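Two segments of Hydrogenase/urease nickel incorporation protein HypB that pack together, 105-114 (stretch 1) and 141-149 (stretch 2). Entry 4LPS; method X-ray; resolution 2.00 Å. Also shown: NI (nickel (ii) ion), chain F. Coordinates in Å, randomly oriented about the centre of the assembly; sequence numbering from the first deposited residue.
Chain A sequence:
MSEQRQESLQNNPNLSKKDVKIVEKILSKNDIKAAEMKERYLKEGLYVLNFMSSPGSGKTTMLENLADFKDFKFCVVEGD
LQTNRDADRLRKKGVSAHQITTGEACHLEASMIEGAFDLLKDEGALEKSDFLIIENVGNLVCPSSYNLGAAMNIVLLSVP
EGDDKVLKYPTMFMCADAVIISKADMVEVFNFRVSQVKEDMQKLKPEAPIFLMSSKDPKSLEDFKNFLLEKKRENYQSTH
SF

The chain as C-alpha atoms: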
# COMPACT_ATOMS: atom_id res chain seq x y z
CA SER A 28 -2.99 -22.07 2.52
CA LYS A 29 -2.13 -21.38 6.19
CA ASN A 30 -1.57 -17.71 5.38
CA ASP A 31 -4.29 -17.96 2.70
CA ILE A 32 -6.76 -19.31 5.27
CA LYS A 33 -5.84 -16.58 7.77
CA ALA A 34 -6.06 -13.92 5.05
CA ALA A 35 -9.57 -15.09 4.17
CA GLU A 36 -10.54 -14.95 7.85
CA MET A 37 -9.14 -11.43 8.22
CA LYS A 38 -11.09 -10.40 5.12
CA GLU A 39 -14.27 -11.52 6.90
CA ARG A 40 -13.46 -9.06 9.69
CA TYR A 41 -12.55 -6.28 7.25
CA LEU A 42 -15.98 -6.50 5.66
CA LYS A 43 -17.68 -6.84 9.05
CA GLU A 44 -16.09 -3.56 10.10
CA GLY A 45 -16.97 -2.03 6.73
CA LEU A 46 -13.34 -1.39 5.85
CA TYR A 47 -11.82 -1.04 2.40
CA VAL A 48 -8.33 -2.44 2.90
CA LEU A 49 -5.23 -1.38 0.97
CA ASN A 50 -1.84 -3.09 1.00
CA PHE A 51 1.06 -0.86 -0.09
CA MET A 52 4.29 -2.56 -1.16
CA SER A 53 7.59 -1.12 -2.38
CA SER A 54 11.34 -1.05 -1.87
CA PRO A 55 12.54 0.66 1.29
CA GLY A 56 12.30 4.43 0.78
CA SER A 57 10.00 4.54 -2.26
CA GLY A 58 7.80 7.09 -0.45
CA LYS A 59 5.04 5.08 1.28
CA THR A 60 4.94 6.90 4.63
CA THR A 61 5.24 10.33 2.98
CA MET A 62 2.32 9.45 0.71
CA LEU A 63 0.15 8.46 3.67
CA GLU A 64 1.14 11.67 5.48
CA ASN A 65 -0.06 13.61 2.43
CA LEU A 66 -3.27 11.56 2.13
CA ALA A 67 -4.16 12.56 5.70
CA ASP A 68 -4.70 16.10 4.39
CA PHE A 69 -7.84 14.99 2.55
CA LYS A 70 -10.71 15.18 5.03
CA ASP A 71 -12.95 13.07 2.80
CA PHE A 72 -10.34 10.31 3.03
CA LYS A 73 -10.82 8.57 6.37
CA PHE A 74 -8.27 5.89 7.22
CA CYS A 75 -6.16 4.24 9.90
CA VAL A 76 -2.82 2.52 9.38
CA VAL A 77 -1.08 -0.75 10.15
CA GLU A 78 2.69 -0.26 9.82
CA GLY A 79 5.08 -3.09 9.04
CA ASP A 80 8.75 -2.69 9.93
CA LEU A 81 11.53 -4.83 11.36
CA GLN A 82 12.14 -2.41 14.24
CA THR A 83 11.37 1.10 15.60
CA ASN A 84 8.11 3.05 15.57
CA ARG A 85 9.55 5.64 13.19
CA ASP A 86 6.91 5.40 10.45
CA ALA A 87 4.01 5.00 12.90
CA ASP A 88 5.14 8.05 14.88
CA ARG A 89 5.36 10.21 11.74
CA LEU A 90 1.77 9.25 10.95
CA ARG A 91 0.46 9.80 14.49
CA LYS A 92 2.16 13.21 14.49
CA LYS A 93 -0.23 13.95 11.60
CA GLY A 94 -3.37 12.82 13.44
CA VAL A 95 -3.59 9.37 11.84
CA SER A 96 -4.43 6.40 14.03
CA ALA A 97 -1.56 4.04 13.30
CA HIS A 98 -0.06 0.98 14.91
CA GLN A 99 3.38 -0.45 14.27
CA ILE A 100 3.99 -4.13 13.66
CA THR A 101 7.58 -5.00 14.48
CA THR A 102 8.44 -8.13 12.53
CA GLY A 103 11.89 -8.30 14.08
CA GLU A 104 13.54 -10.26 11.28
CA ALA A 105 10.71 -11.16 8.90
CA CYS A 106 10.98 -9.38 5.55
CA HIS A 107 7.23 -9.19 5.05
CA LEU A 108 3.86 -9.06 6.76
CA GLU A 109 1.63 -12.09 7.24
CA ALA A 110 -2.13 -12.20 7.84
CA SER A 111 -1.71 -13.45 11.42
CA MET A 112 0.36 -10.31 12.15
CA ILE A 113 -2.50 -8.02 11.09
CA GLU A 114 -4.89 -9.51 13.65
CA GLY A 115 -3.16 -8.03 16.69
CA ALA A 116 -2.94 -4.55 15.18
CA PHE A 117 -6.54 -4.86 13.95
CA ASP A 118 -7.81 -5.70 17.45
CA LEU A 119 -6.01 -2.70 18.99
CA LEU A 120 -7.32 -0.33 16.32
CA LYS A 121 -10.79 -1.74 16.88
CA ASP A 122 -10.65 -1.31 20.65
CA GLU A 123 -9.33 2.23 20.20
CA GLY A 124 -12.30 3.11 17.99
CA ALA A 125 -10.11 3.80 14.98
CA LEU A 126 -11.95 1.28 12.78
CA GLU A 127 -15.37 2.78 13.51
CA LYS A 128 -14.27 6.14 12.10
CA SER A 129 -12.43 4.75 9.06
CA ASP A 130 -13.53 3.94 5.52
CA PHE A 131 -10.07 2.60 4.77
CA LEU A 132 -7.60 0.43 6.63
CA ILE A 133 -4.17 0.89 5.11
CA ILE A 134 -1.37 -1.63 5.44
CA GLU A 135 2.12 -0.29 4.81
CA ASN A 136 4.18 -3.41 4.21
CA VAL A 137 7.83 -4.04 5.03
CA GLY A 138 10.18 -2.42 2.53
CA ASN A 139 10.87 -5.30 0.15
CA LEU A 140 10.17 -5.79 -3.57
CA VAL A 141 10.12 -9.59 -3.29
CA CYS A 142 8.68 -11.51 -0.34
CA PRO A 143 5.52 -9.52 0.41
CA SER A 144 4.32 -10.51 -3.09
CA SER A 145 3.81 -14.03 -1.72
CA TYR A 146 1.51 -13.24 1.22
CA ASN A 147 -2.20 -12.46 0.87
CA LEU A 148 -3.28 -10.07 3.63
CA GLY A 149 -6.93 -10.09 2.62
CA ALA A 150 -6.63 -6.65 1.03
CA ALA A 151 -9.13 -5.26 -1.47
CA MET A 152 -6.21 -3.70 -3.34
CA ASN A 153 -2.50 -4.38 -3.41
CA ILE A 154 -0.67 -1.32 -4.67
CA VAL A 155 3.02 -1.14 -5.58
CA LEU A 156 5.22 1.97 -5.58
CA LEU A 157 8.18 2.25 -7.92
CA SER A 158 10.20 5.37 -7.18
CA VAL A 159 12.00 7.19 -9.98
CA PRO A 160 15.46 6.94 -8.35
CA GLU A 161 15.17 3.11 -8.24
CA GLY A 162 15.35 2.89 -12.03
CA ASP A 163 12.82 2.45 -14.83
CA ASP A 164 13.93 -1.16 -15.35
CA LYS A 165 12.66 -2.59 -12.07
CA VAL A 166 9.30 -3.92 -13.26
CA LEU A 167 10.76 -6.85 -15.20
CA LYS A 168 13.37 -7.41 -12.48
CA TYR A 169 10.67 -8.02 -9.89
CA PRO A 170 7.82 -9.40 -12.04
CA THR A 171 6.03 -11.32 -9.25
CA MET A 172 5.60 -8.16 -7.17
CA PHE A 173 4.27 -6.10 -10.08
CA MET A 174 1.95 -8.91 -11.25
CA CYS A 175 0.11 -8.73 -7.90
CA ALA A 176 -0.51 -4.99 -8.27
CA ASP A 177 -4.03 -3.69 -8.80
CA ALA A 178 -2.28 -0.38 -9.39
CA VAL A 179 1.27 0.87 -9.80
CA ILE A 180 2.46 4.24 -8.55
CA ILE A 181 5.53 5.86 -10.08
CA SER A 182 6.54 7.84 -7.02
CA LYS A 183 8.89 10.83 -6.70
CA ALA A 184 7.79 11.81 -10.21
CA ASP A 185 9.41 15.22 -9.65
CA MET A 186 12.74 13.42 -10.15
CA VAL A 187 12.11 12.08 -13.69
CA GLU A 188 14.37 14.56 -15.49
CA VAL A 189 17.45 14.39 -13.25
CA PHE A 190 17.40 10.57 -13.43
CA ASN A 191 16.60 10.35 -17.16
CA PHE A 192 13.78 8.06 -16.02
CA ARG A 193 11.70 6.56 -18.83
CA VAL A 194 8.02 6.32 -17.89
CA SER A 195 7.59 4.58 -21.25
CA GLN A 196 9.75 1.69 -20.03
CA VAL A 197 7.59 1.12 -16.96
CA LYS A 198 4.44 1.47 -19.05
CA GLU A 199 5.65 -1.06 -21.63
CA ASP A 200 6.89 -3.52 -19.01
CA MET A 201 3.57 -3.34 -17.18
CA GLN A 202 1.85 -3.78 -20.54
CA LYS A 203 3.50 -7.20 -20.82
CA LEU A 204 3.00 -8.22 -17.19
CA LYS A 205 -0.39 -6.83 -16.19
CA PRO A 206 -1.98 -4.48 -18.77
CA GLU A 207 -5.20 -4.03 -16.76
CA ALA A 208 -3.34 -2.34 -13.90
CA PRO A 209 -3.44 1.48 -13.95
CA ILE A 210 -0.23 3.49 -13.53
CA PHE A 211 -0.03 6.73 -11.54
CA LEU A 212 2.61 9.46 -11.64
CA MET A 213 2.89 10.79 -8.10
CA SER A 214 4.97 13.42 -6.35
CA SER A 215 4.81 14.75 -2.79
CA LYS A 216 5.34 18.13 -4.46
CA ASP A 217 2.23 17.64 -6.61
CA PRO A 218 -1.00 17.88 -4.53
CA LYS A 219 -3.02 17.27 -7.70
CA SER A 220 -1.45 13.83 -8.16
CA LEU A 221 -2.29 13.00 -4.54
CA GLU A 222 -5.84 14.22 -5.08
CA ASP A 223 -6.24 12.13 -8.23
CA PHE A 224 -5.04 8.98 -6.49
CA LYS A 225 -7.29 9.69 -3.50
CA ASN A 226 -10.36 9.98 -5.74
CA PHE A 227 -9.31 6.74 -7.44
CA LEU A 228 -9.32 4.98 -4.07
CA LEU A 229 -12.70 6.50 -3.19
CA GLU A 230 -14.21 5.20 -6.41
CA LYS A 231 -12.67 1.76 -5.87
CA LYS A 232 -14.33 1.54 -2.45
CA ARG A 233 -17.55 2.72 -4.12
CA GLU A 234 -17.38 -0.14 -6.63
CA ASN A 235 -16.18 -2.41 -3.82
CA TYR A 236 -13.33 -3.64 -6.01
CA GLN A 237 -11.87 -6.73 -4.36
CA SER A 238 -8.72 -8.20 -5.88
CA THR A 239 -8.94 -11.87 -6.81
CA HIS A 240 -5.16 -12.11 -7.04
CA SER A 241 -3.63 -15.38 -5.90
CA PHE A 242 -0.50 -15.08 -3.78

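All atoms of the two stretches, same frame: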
# COMPACT_ATOMS: atom_id res chain seq x y z
N ALA A 105 11.48 -10.77 10.08
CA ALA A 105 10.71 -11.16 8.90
C ALA A 105 10.63 -10.02 7.89
O ALA A 105 10.38 -8.87 8.24
CB ALA A 105 9.31 -11.60 9.31
N CYS A 106 10.83 -10.37 6.62
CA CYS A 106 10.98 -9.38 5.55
C CYS A 106 9.64 -8.96 4.95
O CYS A 106 9.60 -8.31 3.91
CB CYS A 106 11.88 -9.93 4.45
SG CYS A 106 11.19 -11.40 3.63
N HIS A 107 8.56 -9.33 5.62
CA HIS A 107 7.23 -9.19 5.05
C HIS A 107 6.19 -9.29 6.15
O HIS A 107 6.48 -9.75 7.25
CB HIS A 107 6.99 -10.28 4.01
CG HIS A 107 7.03 -11.66 4.58
ND1 HIS A 107 8.19 -12.40 4.69
CD2 HIS A 107 6.04 -12.43 5.11
CE1 HIS A 107 7.91 -13.57 5.24
NE2 HIS A 107 6.62 -13.61 5.51
N LEU A 108 4.97 -8.86 5.84
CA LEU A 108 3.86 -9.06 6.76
C LEU A 108 3.12 -10.35 6.42
O LEU A 108 3.11 -10.79 5.27
CB LEU A 108 2.90 -7.87 6.72
CG LEU A 108 3.47 -6.59 7.35
CD1 LEU A 108 2.47 -5.44 7.26
CD2 LEU A 108 3.88 -6.84 8.79
N GLU A 109 2.51 -10.95 7.44
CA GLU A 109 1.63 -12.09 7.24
C GLU A 109 0.28 -11.80 7.88
O GLU A 109 0.18 -10.96 8.78
CB GLU A 109 2.25 -13.36 7.82
CG GLU A 109 3.52 -13.79 7.10
CD GLU A 109 4.24 -14.93 7.80
OE1 GLU A 109 5.24 -15.43 7.26
OE2 GLU A 109 3.80 -15.31 8.91
N ALA A 110 -0.77 -12.48 7.41
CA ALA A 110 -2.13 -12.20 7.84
C ALA A 110 -2.31 -12.30 9.36
O ALA A 110 -3.04 -11.51 9.96
CB ALA A 110 -3.10 -13.13 7.14
N SER A 111 -1.64 -13.28 9.97
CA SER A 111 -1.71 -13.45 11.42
C SER A 111 -1.14 -12.23 12.17
O SER A 111 -1.54 -11.96 13.30
CB SER A 111 -0.97 -14.72 11.83
OG SER A 111 0.38 -14.70 11.38
N MET A 112 -0.22 -11.51 11.54
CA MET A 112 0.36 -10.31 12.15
C MET A 112 -0.63 -9.15 12.18
O MET A 112 -0.58 -8.31 13.08
CB MET A 112 1.62 -9.88 11.39
CG MET A 112 2.77 -10.87 11.39
SD MET A 112 4.14 -10.26 10.38
CE MET A 112 5.09 -11.77 10.11
N ILE A 113 -1.52 -9.10 11.19
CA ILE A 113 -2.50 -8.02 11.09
C ILE A 113 -3.51 -8.08 12.23
O ILE A 113 -4.00 -7.04 12.69
CB ILE A 113 -3.24 -8.06 9.74
CG1 ILE A 113 -2.26 -8.24 8.58
CG2 ILE A 113 -4.08 -6.80 9.55
CD1 ILE A 113 -1.28 -7.07 8.42
N GLU A 114 -3.81 -9.29 12.70
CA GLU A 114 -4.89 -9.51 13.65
C GLU A 114 -4.70 -8.70 14.93
O GLU A 114 -5.64 -8.06 15.41
CB GLU A 114 -5.00 -11.00 14.01
CG GLU A 114 -6.08 -11.30 15.04
CD GLU A 114 -6.19 -12.78 15.36
OE1 GLU A 114 -6.93 -13.12 16.31
OE2 GLU A 114 -5.54 -13.59 14.67
N VAL A 141 10.23 -8.16 -3.00
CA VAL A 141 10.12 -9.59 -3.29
C VAL A 141 9.08 -10.28 -2.43
O VAL A 141 7.96 -10.52 -2.87
CB VAL A 141 11.47 -10.30 -3.11
CG1 VAL A 141 11.36 -11.77 -3.52
CG2 VAL A 141 12.54 -9.62 -3.95
N CYS A 142 9.46 -10.61 -1.19
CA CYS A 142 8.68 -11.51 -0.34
C CYS A 142 7.23 -11.11 -0.02
O CYS A 142 6.38 -11.99 0.10
CB CYS A 142 9.43 -11.72 0.98
SG CYS A 142 11.10 -12.37 0.76
N PRO A 143 6.93 -9.80 0.13
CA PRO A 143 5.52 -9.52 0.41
C PRO A 143 4.58 -9.87 -0.75
O PRO A 143 3.37 -9.96 -0.54
CB PRO A 143 5.50 -8.01 0.68
CG PRO A 143 6.91 -7.68 1.08
CD PRO A 143 7.76 -8.59 0.26
N SER A 144 5.12 -10.09 -1.95
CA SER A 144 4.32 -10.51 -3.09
C SER A 144 3.76 -11.92 -2.94
O SER A 144 2.93 -12.36 -3.74
CB SER A 144 5.14 -10.41 -4.38
OG SER A 144 6.09 -11.46 -4.46
N SER A 145 4.22 -12.65 -1.92
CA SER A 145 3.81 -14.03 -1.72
C SER A 145 2.84 -14.22 -0.55
O SER A 145 2.50 -15.36 -0.22
CB SER A 145 5.05 -14.91 -1.49
OG SER A 145 5.81 -15.03 -2.68
N TYR A 146 2.40 -13.13 0.06
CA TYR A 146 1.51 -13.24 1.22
C TYR A 146 0.24 -12.41 1.13
O TYR A 146 0.26 -11.19 1.31
CB TYR A 146 2.28 -12.87 2.50
CG TYR A 146 3.44 -13.79 2.78
CD1 TYR A 146 4.70 -13.54 2.23
CD2 TYR A 146 3.28 -14.92 3.56
CE1 TYR A 146 5.76 -14.38 2.48
CE2 TYR A 146 4.34 -15.77 3.81
CZ TYR A 146 5.58 -15.49 3.26
OH TYR A 146 6.64 -16.34 3.51
N ASN A 147 -0.87 -13.08 0.82
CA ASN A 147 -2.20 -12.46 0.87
C ASN A 147 -2.47 -11.91 2.27
O ASN A 147 -2.29 -12.62 3.26
CB ASN A 147 -3.27 -13.48 0.48
CG ASN A 147 -4.58 -12.83 0.08
OD1 ASN A 147 -4.95 -11.76 0.57
ND2 ASN A 147 -5.30 -13.48 -0.83
N LEU A 148 -2.91 -10.66 2.35
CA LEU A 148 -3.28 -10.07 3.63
C LEU A 148 -4.77 -9.79 3.69
O LEU A 148 -5.26 -9.15 4.62
CB LEU A 148 -2.48 -8.79 3.88
CG LEU A 148 -0.95 -8.94 3.89
CD1 LEU A 148 -0.27 -7.59 4.04
CD2 LEU A 148 -0.52 -9.89 4.99
N GLY A 149 -5.50 -10.30 2.70
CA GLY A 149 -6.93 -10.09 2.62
C GLY A 149 -7.33 -8.72 2.09
O GLY A 149 -8.49 -8.33 2.20
NI NI F . 12.70 -12.09 2.13
O HOH W 1 6.50 -17.95 6.22

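No direct hydrogen bond crosses between the two stretches; a shared metal, a ring stack and apolar packing join them, burying 461 Å² in total. Val-141 makes no contact itself, but its carbonyl O accepts hydrogen bonds from Ser-144 N (3.0 Å) and Ser-144 OG (2.6 Å), helping to shape the 3-10 segment that follows.

Cys-142 points its CA-to-CB bond toward stretch 1, and its SG lies 2.1 Å from NI, while Cys-106 SG lies 2.2 Å from the same ion. Cys-106 SG and Cys-142 SG are 3.0 Å apart, too far for a disulfide, so the metal is the link; cysteine suits both sites because its sulfur is a strong nickel ligand, in keeping with a nickel incorporation protein. His-107 ND1 donates to Cys-106 SG (3.3 Å, 178°), tying the histidine ring to the metal site.

Pro-143 lies beside that histidine, its CG 3.9 Å from His-107 CB, and the backbones come close here, with Pro-143 CA and His-107 CA 5.0 Å apart. Ser-144 and Ser-145 make no contact across the interface.

Tyr-146, with chi1 at -62° (m), lays its ring against His-107 in an offset stack: the centroids are 3.8 Å apart and the planes differ by 10°. The histidine is held in place from both ring nitrogens, since its NE2 donates to Glu-109 OE1 (2.9 Å, 160°). A water whose O is 3.0 Å from Glu-109 OE1 and 3.2 Å from Tyr-146 OH bridges the stretches.

The CA-to-CB bond of Asn-147 points away from stretch 1, and its OD1 accepts a hydrogen bond from Gly-149 N (2.6 Å). Leu-148 has the largest area covered by the other stretch, 84 Å². Its CD2 reaches Ala-110 N at 3.6 Å and Ile-113 CG1 at 4.3 Å, while its CD1 lies 4.2 Å from Leu-108 CB; the branched, apolar end thus fills a buried pocket. Gly-149, at phi 79°, adopts a conformation that favours glycine.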